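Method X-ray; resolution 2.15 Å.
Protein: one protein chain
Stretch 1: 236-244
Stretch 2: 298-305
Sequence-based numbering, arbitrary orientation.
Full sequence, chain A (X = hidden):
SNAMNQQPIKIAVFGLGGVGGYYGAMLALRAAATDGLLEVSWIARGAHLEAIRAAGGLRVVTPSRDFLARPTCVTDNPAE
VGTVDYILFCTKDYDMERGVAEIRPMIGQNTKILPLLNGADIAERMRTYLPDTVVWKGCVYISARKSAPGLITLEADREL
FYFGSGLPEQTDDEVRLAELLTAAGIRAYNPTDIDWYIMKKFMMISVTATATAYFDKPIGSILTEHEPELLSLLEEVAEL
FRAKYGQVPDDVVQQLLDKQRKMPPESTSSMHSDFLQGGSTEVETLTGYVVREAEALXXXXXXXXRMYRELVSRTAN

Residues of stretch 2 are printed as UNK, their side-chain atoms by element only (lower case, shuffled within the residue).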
# COMPACT_ATOMS: atom_id res chain seq x y z
N GLU A 236 0.58 19.74 12.45
CA GLU A 236 -0.31 18.95 13.29
C GLU A 236 -0.04 17.43 13.18
O GLU A 236 0.21 16.77 14.21
CB GLU A 236 -1.77 19.28 12.99
CG GLU A 236 -2.30 20.45 13.79
CD GLU A 236 -3.72 20.84 13.44
OE1 GLU A 236 -4.41 20.04 12.77
OE2 GLU A 236 -4.14 21.96 13.83
N VAL A 237 -0.10 16.90 11.96
CA VAL A 237 0.21 15.51 11.67
C VAL A 237 1.63 15.18 12.14
O VAL A 237 1.87 14.09 12.67
CB VAL A 237 -0.04 15.13 10.14
CG1 VAL A 237 1.10 15.56 9.21
CG2 VAL A 237 -0.35 13.60 9.98
N ALA A 238 2.56 16.12 11.97
CA ALA A 238 3.95 15.93 12.38
C ALA A 238 4.08 15.88 13.89
O ALA A 238 4.79 15.01 14.42
CB ALA A 238 4.85 17.00 11.81
N GLU A 239 3.37 16.79 14.58
CA GLU A 239 3.27 16.78 16.04
C GLU A 239 2.66 15.48 16.56
O GLU A 239 3.15 14.92 17.55
CB GLU A 239 2.43 17.98 16.53
CG GLU A 239 2.52 18.27 18.03
CD GLU A 239 1.67 19.46 18.47
OE1 GLU A 239 0.95 20.05 17.63
OE2 GLU A 239 1.72 19.79 19.68
N LEU A 240 1.60 15.00 15.90
CA LEU A 240 0.94 13.74 16.26
C LEU A 240 1.95 12.60 16.27
O LEU A 240 2.09 11.89 17.27
CB LEU A 240 -0.21 13.39 15.29
CG LEU A 240 -0.94 12.03 15.49
CD1 LEU A 240 -2.35 12.10 14.98
CD2 LEU A 240 -0.24 10.84 14.85
N PHE A 241 2.64 12.44 15.15
CA PHE A 241 3.60 11.37 14.99
C PHE A 241 4.80 11.53 15.91
O PHE A 241 5.25 10.55 16.52
CB PHE A 241 3.98 11.21 13.51
CG PHE A 241 2.95 10.45 12.71
CD1 PHE A 241 1.83 11.10 12.21
CD2 PHE A 241 3.06 9.09 12.52
CE1 PHE A 241 0.84 10.41 11.50
CE2 PHE A 241 2.09 8.38 11.81
CZ PHE A 241 0.98 9.05 11.30
N ARG A 242 5.26 12.77 16.05
CA ARG A 242 6.33 13.11 16.99
C ARG A 242 5.99 12.70 18.42
O ARG A 242 6.88 12.47 19.24
CB ARG A 242 6.68 14.60 16.91
CG ARG A 242 8.15 14.89 17.13
CD ARG A 242 8.49 16.35 16.94
NE ARG A 242 8.39 16.78 15.55
CZ ARG A 242 7.63 17.79 15.12
NH1 ARG A 242 6.87 18.47 15.97
NH2 ARG A 242 7.62 18.11 13.83
N ALA A 243 4.69 12.60 18.71
CA ALA A 243 4.21 12.15 20.01
C ALA A 243 4.18 10.63 20.19
O ALA A 243 4.67 10.12 21.20
CB ALA A 243 2.84 12.75 20.31
N LYS A 244 3.62 9.91 19.21
CA LYS A 244 3.40 8.46 19.39
C LYS A 244 4.56 7.55 19.03
O LYS A 244 4.81 6.58 19.76
CB LYS A 244 2.09 7.99 18.71
CG LYS A 244 2.03 8.09 17.19
CD LYS A 244 0.82 7.35 16.64
CE LYS A 244 0.88 5.85 16.98
NZ LYS A 244 -0.30 5.11 16.45
N UNK A 298 -3.01 12.99 23.95
CA UNK A 298 -3.38 14.33 24.45
C UNK A 298 -2.76 15.54 23.72
O UNK A 298 -2.17 16.43 24.34
c UNK A 298 -2.56 13.42 26.79
n UNK A 298 -5.54 10.33 28.95
n UNK A 298 -4.14 11.73 27.76
c UNK A 298 -3.18 12.03 26.70
c UNK A 298 -3.36 14.46 26.00
c UNK A 298 -4.68 10.52 27.96
n UNK A 298 -4.36 9.49 27.16
N UNK A 299 -2.93 15.54 22.39
CA UNK A 299 -2.42 16.61 21.51
C UNK A 299 -3.57 17.38 20.83
O UNK A 299 -4.42 16.80 20.14
c UNK A 299 -0.77 17.19 19.70
c UNK A 299 -1.46 16.06 20.41
c UNK A 299 -0.42 15.11 20.99
N UNK A 300 -3.59 18.70 21.03
CA UNK A 300 -4.59 19.52 20.35
C UNK A 300 -4.22 19.72 18.88
O UNK A 300 -3.11 20.14 18.55
c UNK A 300 -4.77 20.87 21.06
o UNK A 300 -6.37 22.68 21.20
c UNK A 300 -6.13 21.51 20.76
o UNK A 300 -6.97 20.84 20.09
N UNK A 301 -5.16 19.38 18.00
CA UNK A 301 -4.99 19.59 16.56
C UNK A 301 -6.22 20.29 16.03
O UNK A 301 -7.11 19.63 15.49
c UNK A 301 -2.40 17.66 16.41
c UNK A 301 -3.91 16.02 15.30
c UNK A 301 -3.84 17.18 16.28
c UNK A 301 -4.79 18.27 15.80
N UNK A 302 -6.29 21.63 16.21
CA UNK A 302 -7.47 22.41 15.82
C UNK A 302 -7.83 22.37 14.33
O UNK A 302 -9.00 22.24 14.01
c UNK A 302 -7.13 23.84 16.28
c UNK A 302 -5.25 22.48 16.82
c UNK A 302 -5.65 23.86 16.43
N UNK A 303 -6.84 22.48 13.45
CA UNK A 303 -7.09 22.49 12.00
C UNK A 303 -7.68 21.18 11.47
O UNK A 303 -8.65 21.20 10.71
c UNK A 303 -6.04 26.15 10.68
c UNK A 303 -5.80 22.81 11.23
c UNK A 303 -6.01 23.25 9.76
se UNK A 303 -7.04 24.93 9.52
N UNK A 304 -7.07 20.06 11.87
CA UNK A 304 -7.63 18.74 11.56
C UNK A 304 -9.04 18.58 12.11
O UNK A 304 -9.91 18.07 11.41
c UNK A 304 -4.50 17.54 10.91
c UNK A 304 -5.80 17.06 11.06
c UNK A 304 -4.08 15.97 9.14
o UNK A 304 -3.24 15.43 8.20
c UNK A 304 -6.73 17.64 12.09
c UNK A 304 -5.37 15.47 9.26
c UNK A 304 -3.64 17.01 9.95
c UNK A 304 -6.22 16.01 10.23
N UNK A 305 -9.27 19.03 13.34
CA UNK A 305 -10.59 18.90 13.98
C UNK A 305 -11.66 19.76 13.31
O UNK A 305 -12.79 19.30 13.13
n UNK A 305 -9.83 20.64 18.38
c UNK A 305 -10.51 19.20 15.48
c UNK A 305 -9.31 19.25 18.56
c UNK A 305 -10.07 18.20 17.75
c UNK A 305 -9.68 18.20 16.27

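Position 298 has seven side-chain atoms: three carbons, a nitrogen, then a carbon carrying two more nitrogens. That is a guanidinium group on a three-carbon arm. It touches nothing on stretch 1. The residue is Arg298.

Position 299 has three carbons, one of them carrying the other two. Its CA-to-CB bond points toward the helix of stretch 1, and the two branch carbons touch Glu239 and Ala243. The fork sits directly on the backbone, so the residue is Val299. CG1 of Val299 lies 3.6 Å from CD of Glu239, and CG2 of Val299 lies 4.1 Å from CB of Ala243.

Position 300 has two carbons, the second bearing two oxygens. The side chain stays clear of stretch 1; the backbone O of position 300 comes within 4.2 Å of OE1 of Glu239. This short carboxylate is Asp300.

Position 301 has four carbons, forked at the second. They touch Leu240 and Glu236. The fork one carbon beyond CB marks Leu301. CD1 of Leu301 meets CD1 of Leu240 at 4.2 Å, an apolar contact. CB of Leu301 is 3.5 Å from OE1 of Glu236. The residue is the N-cap of the helix that follows.

Position 302 has three carbons that close a ring onto the backbone N. The N of position 302 is 3.2 Å from OE2 of Glu236, but it has no hydrogen to share, and no hydrogen bond forms. Only proline closes such a ring, so it is Pro302.

Position 303 has two carbons, a selenium and a terminal carbon, unbranched. CA to CB points toward stretch 1, but the end of the side chain leads away. The backbone N of position 303 donates a hydrogen bond to OE2 of Glu236 at 2.8 Å. This is selenomethionine, Met303.

Position 304 has one carbon, then a six-carbon ring bearing an oxygen. The backbone N of position 304 donates to OE1 of Glu236 at 2.8 Å, and the side chain touches Glu236 and Val237. The phenol is Tyr304. OE1 of Glu236 also lies at the ring edge, 3.1 Å from CD1 of Tyr304. OH of Tyr304 is 3.8 Å from CB of Val237 and is hydrogen-bonded elsewhere in the structure.

Position 305 has four carbons in a row ending in nitrogen. It does not touch stretch 1. It is Lys305. NZ of Lys305 forms a salt bridge with OD2 of Asp300 at 3.3 Å.

The contact centres on Glu236. Its carboxylate reaches the first turn of the second helix, where backbone NH groups lack partners from a preceding turn. One oxygen accepts from Met303 and the other from Tyr304. Apolar contacts of Val237, Leu240 and Ala243 with Tyr304, Leu301 and Val299 extend the packing along the first helix.

Stretch 2 (298-305) RVDLPMYK
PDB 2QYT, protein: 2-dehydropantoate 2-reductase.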